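Local coordinates for sulfur oxidation protein soxB (Thermus thermophilus, PDB 2WDD), which probably hydrolyses the sulfur-sulfur bond of cysteine S-thiosulfonate as the manganese-dependent thiosulfohydrolase of the Sox sulfur oxidation pathway, at residues L32-F46 against G99-I111. Numbering follows the deposited sequence.
Sequences LYFSDLHGQAFPHYF and GPIGGMGALTALI. With MN (manganese (II) ion), chain G.
His44 and Ile101 form a single antiparallel hydrogen-bonded bridge, with His44 N to Ile101 O at 2.8 Å and Ile101 N to His44 O at 2.7 Å. Strand 32-34 runs nearly antiparallel to helix 104-111 (159° between axes). At the helix start, Met104 N donates to Ala41 O (2.9 Å) from above the carbonyl plane, and one water links Gln40 O to Gly103 N. Gly103, the N-cap residue, lies so close to Phe42 and Pro43 that a CB would clash with Pro43 CD.

Pro100 lies over one face of the Tyr45 ring, its CB 4.1 Å from the centroid and 21° off the normal, a CH-pi contact. Replacing Tyr45 by an alanine would probably leave that side of Pro100 uncovered and open a gap beside the bridge. With Ile101 CG1 between the backbone N and the carbonyl carbon (chi1 55°), CD1 comes to 3.6 Å from His44 NE2. The ring nitrogens of His44 are hydrogen-bonded, ND1 to Thr408 OG1 and NE2 to Ala308 O. Met104, extended beyond CG, passes SD along Ala41 CB and brings CE to Leu37 CD2 (3.9 Å). One turn on, Leu107 CD2 makes a CH-pi contact over a face of Phe34, and Ile111 CD1 meets CE2 of the same ring at 4.1 Å.

Leu37, packed on Met104 and Leu107, sits between Asp36 and His38, which bind one of two manganese ions; Asp132, His288 and a water complete its coordination. This Asp-x-His pair after a strand is consistent with the metallophosphoesterase-type site of the 5'-nucleotidase family. Strand 29-34 pairs with strands 124-129 and 311-320; helix 104-120 packs against it, Trp151 of helix 146-155 touches Leu37, Met104 and Leu107, and helix 343-353 lies against Ala41 and Phe42.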
loop_
_atom_site.group_PDB
_atom_site.type_symbol
_atom_site.label_atom_id
_atom_site.label_comp_id
_atom_site.label_asym_id
_atom_site.label_seq_id
_atom_site.Cartn_x
_atom_site.Cartn_y
_atom_site.Cartn_z
ATOM N N LEU A 32 16.513 9.244 1.144
ATOM C CA LEU A 32 15.945 8.736 -0.105
ATOM C C LEU A 32 14.991 7.653 0.374
ATOM O O LEU A 32 15.416 6.606 0.870
ATOM C CB LEU A 32 17.028 8.176 -1.022
ATOM C CG LEU A 32 18.083 9.246 -1.368
ATOM C CD1 LEU A 32 19.245 8.662 -2.183
ATOM C CD2 LEU A 32 17.439 10.439 -2.097
ATOM N N TYR A 33 13.704 7.972 0.325
ATOM C CA TYR A 33 12.673 7.147 0.926
ATOM C C TYR A 33 11.653 6.591 -0.057
ATOM O O TYR A 33 11.121 7.311 -0.895
ATOM C CB TYR A 33 11.956 8.029 1.958
ATOM C CG TYR A 33 10.658 7.493 2.503
ATOM C CD1 TYR A 33 10.606 6.252 3.127
ATOM C CD2 TYR A 33 9.495 8.279 2.489
ATOM C CE1 TYR A 33 9.414 5.765 3.654
ATOM C CE2 TYR A 33 8.303 7.801 3.019
ATOM C CZ TYR A 33 8.275 6.547 3.608
ATOM O OH TYR A 33 7.091 6.060 4.117
ATOM N N PHE A 34 11.367 5.303 0.072
ATOM C CA PHE A 34 10.296 4.685 -0.703
ATOM C C PHE A 34 9.623 3.702 0.242
ATOM O O PHE A 34 10.207 3.306 1.251
ATOM C CB PHE A 34 10.808 3.988 -1.965
ATOM C CG PHE A 34 11.692 2.807 -1.690
ATOM C CD1 PHE A 34 11.177 1.515 -1.682
ATOM C CD2 PHE A 34 13.042 2.989 -1.419
ATOM C CE1 PHE A 34 12.004 0.421 -1.423
ATOM C CE2 PHE A 34 13.866 1.901 -1.137
ATOM C CZ PHE A 34 13.347 0.612 -1.162
ATOM N N SER A 35 8.384 3.338 -0.048
ATOM C CA SER A 35 7.670 2.429 0.832
ATOM C C SER A 35 6.632 1.682 0.020
ATOM O O SER A 35 6.259 2.094 -1.090
ATOM C CB SER A 35 6.972 3.214 1.950
ATOM O OG SER A 35 6.436 2.362 2.952
ATOM N N ASP A 36 6.167 0.580 0.580
ATOM C CA ASP A 36 5.079 -0.158 -0.036
ATOM C C ASP A 36 5.308 -0.595 -1.479
ATOM O O ASP A 36 4.377 -0.619 -2.296
ATOM C CB ASP A 36 3.776 0.631 0.117
ATOM C CG ASP A 36 3.382 0.802 1.584
ATOM O OD1 ASP A 36 2.734 -0.095 2.151
ATOM O OD2 ASP A 36 3.833 1.781 2.206
ATOM N N LEU A 37 6.540 -1.004 -1.771
ATOM C CA LEU A 37 6.879 -1.517 -3.099
ATOM C C LEU A 37 6.044 -2.755 -3.440
ATOM O O LEU A 37 5.756 -3.003 -4.607
ATOM C CB LEU A 37 8.362 -1.877 -3.141
ATOM C CG LEU A 37 8.950 -2.402 -4.450
ATOM C CD1 LEU A 37 8.817 -1.402 -5.580
ATOM C CD2 LEU A 37 10.404 -2.771 -4.254
ATOM N N HIS A 38 5.723 -3.552 -2.426
ATOM C CA HIS A 38 4.930 -4.757 -2.624
ATOM C C HIS A 38 5.505 -5.633 -3.739
ATOM O O HIS A 38 4.800 -6.099 -4.644
ATOM C CB HIS A 38 3.463 -4.418 -2.836
ATOM C CG HIS A 38 2.751 -4.032 -1.572
ATOM N ND1 HIS A 38 2.314 -4.958 -0.644
ATOM C CD2 HIS A 38 2.419 -2.815 -1.074
ATOM C CE1 HIS A 38 1.697 -4.332 0.342
ATOM N NE2 HIS A 38 1.769 -3.030 0.116
ATOM N N GLY A 39 6.816 -5.842 -3.644
ATOM C CA GLY A 39 7.586 -6.703 -4.525
ATOM C C GLY A 39 7.517 -6.447 -6.017
ATOM O O GLY A 39 7.873 -7.322 -6.817
ATOM N N GLN A 40 7.072 -5.254 -6.406
ATOM C CA GLN A 40 6.901 -4.932 -7.818
ATOM C C GLN A 40 8.223 -4.773 -8.538
ATOM O O GLN A 40 8.859 -3.724 -8.502
ATOM C CB GLN A 40 5.972 -3.736 -7.988
ATOM C CG GLN A 40 4.551 -4.046 -7.495
ATOM C CD GLN A 40 3.942 -5.200 -8.269
ATOM O OE1 GLN A 40 3.763 -5.103 -9.484
ATOM N NE2 GLN A 40 3.695 -6.325 -7.587
ATOM N N ALA A 41 8.643 -5.858 -9.177
ATOM C CA ALA A 41 9.958 -5.916 -9.794
ATOM C C ALA A 41 10.104 -5.212 -11.129
ATOM O O ALA A 41 11.212 -4.822 -11.519
ATOM C CB ALA A 41 10.391 -7.368 -9.918
ATOM N N PHE A 42 8.993 -5.050 -11.829
ATOM C CA PHE A 42 9.031 -4.497 -13.166
ATOM C C PHE A 42 8.230 -3.234 -13.342
ATOM O O PHE A 42 7.247 -3.008 -12.637
ATOM C CB PHE A 42 8.508 -5.552 -14.139
ATOM C CG PHE A 42 9.275 -6.839 -14.081
ATOM C CD1 PHE A 42 8.772 -7.940 -13.399
ATOM C CD2 PHE A 42 10.567 -6.895 -14.578
ATOM C CE1 PHE A 42 9.516 -9.105 -13.300
ATOM C CE2 PHE A 42 11.314 -8.061 -14.484
ATOM C CZ PHE A 42 10.789 -9.161 -13.845
ATOM N N PRO A 43 8.603 -2.424 -14.345
ATOM C CA PRO A 43 7.829 -1.220 -14.641
ATOM C C PRO A 43 6.383 -1.648 -14.881
ATOM O O PRO A 43 6.121 -2.690 -15.495
ATOM C CB PRO A 43 8.432 -0.738 -15.961
ATOM C CG PRO A 43 9.855 -1.219 -15.913
ATOM C CD PRO A 43 9.788 -2.557 -15.221
ATOM N N HIS A 44 5.444 -0.882 -14.348
ATOM C CA HIS A 44 4.034 -1.204 -14.498
ATOM C C HIS A 44 3.235 0.085 -14.353
ATOM O O HIS A 44 3.818 1.170 -14.296
ATOM C CB HIS A 44 3.603 -2.272 -13.468
ATOM C CG HIS A 44 3.658 -1.816 -12.044
ATOM N ND1 HIS A 44 2.551 -1.824 -11.220
ATOM C CD2 HIS A 44 4.683 -1.356 -11.289
ATOM C CE1 HIS A 44 2.888 -1.368 -10.026
ATOM N NE2 HIS A 44 4.170 -1.048 -10.049
ATOM N N TYR A 45 1.918 -0.011 -14.273
ATOM C CA TYR A 45 1.114 1.195 -14.114
ATOM C C TYR A 45 0.401 1.121 -12.789
ATOM O O TYR A 45 0.032 0.042 -12.348
ATOM C CB TYR A 45 0.129 1.332 -15.264
ATOM C CG TYR A 45 0.825 1.369 -16.601
ATOM C CD1 TYR A 45 1.322 2.564 -17.117
ATOM C CD2 TYR A 45 1.054 0.196 -17.311
ATOM C CE1 TYR A 45 1.995 2.591 -18.337
ATOM C CE2 TYR A 45 1.724 0.214 -18.533
ATOM C CZ TYR A 45 2.164 1.417 -19.047
ATOM O OH TYR A 45 2.832 1.432 -20.256
ATOM N N PHE A 46 0.230 2.270 -12.138
ATOM C CA PHE A 46 -0.427 2.303 -10.830
ATOM C C PHE A 46 -1.168 3.626 -10.662
ATOM O O PHE A 46 -0.560 4.658 -10.355
ATOM C CB PHE A 46 0.614 2.132 -9.715
ATOM C CG PHE A 46 0.017 1.887 -8.348
ATOM C CD1 PHE A 46 -0.185 0.594 -7.877
ATOM C CD2 PHE A 46 -0.318 2.952 -7.524
ATOM C CE1 PHE A 46 -0.719 0.372 -6.619
ATOM C CE2 PHE A 46 -0.868 2.738 -6.268
ATOM C CZ PHE A 46 -1.068 1.443 -5.816
ATOM N N GLY A 99 4.894 6.813 -19.896
ATOM C CA GLY A 99 5.341 5.444 -19.727
ATOM C C GLY A 99 5.040 4.878 -18.353
ATOM O O GLY A 99 4.472 5.557 -17.491
ATOM N N PRO A 100 5.386 3.602 -18.139
ATOM C CA PRO A 100 5.125 2.927 -16.867
ATOM C C PRO A 100 5.981 3.508 -15.750
ATOM O O PRO A 100 7.030 4.129 -15.991
ATOM C CB PRO A 100 5.564 1.483 -17.154
ATOM C CG PRO A 100 6.647 1.642 -18.174
ATOM C CD PRO A 100 6.180 2.762 -19.057
ATOM N N ILE A 101 5.543 3.253 -14.520
ATOM C CA ILE A 101 6.266 3.684 -13.334
ATOM C C ILE A 101 6.947 2.476 -12.685
ATOM O O ILE A 101 6.685 1.315 -13.040
ATOM C CB ILE A 101 5.346 4.415 -12.325
ATOM C CG1 ILE A 101 4.132 3.563 -11.940
ATOM C CG2 ILE A 101 4.892 5.762 -12.883
ATOM C CD1 ILE A 101 4.465 2.402 -11.007
ATOM N N GLY A 102 7.827 2.758 -11.737
ATOM C CA GLY A 102 8.479 1.718 -10.973
ATOM C C GLY A 102 9.403 0.792 -11.727
ATOM O O GLY A 102 9.986 1.148 -12.761
ATOM N N GLY A 103 9.532 -0.411 -11.179
ATOM C CA GLY A 103 10.475 -1.420 -11.629
ATOM C C GLY A 103 11.675 -1.279 -10.703
ATOM O O GLY A 103 12.086 -0.162 -10.362
ATOM N N MET A 104 12.230 -2.397 -10.251
ATOM C CA MET A 104 13.377 -2.327 -9.352
ATOM C C MET A 104 14.596 -1.758 -10.076
ATOM O O MET A 104 15.426 -1.075 -9.470
ATOM C CB MET A 104 13.690 -3.707 -8.777
ATOM C CG MET A 104 12.694 -4.139 -7.713
ATOM S SD MET A 104 12.776 -5.902 -7.389
ATOM C CE MET A 104 11.694 -6.034 -5.984
ATOM N N GLY A 105 14.686 -2.008 -11.379
ATOM C CA GLY A 105 15.794 -1.484 -12.159
ATOM C C GLY A 105 15.816 0.030 -12.129
ATOM O O GLY A 105 16.800 0.652 -11.715
ATOM N N ALA A 106 14.706 0.633 -12.540
ATOM C CA ALA A 106 14.604 2.089 -12.567
ATOM C C ALA A 106 14.689 2.729 -11.181
ATOM O O ALA A 106 15.319 3.774 -11.015
ATOM C CB ALA A 106 13.343 2.519 -13.282
ATOM N N LEU A 107 14.063 2.108 -10.181
ATOM C CA LEU A 107 14.119 2.654 -8.824
ATOM C C LEU A 107 15.570 2.655 -8.342
ATOM O O LEU A 107 16.032 3.610 -7.720
ATOM C CB LEU A 107 13.202 1.866 -7.873
ATOM C CG LEU A 107 13.215 2.232 -6.381
ATOM C CD1 LEU A 107 12.879 3.708 -6.150
ATOM C CD2 LEU A 107 12.284 1.333 -5.575
ATOM N N THR A 108 16.299 1.590 -8.664
ATOM C CA THR A 108 17.719 1.510 -8.299
ATOM C C THR A 108 18.528 2.587 -9.017
ATOM O O THR A 108 19.354 3.263 -8.401
ATOM C CB THR A 108 18.276 0.122 -8.600
ATOM O OG1 THR A 108 17.542 -0.850 -7.850
ATOM C CG2 THR A 108 19.750 0.044 -8.227
ATOM N N ALA A 109 18.283 2.753 -10.313
ATOM C CA ALA A 109 18.990 3.765 -11.096
ATOM C C ALA A 109 18.782 5.154 -10.492
ATOM O O ALA A 109 19.728 5.937 -10.351
ATOM C CB ALA A 109 18.515 3.741 -12.549
ATOM N N LEU A 110 17.539 5.447 -10.116
ATOM C CA LEU A 110 17.208 6.734 -9.521
ATOM C C LEU A 110 17.856 6.924 -8.148
ATOM O O LEU A 110 18.442 7.968 -7.865
ATOM C CB LEU A 110 15.688 6.900 -9.426
ATOM C CG LEU A 110 15.203 8.239 -8.861
ATOM C CD1 LEU A 110 15.832 9.407 -9.628
ATOM C CD2 LEU A 110 13.686 8.296 -8.928
ATOM N N ILE A 111 17.752 5.919 -7.283
ATOM C CA ILE A 111 18.357 6.014 -5.960
ATOM C C ILE A 111 19.858 6.255 -6.102
ATOM O O ILE A 111 20.429 7.092 -5.406
ATOM C CB ILE A 111 18.083 4.736 -5.129
ATOM C CG1 ILE A 111 16.599 4.654 -4.758
ATOM C CG2 ILE A 111 18.970 4.685 -3.878
ATOM C CD1 ILE A 111 16.174 3.307 -4.195
HETATM MN MN MN G . 1.238 -1.479 1.650
HETATM O O HOH W 1 8.076 -1.083 -8.965
HETATM O O HOH W 2 12.965 -3.547 -13.248
HETATM O O HOH W 3 0.018 -1.097 3.292
#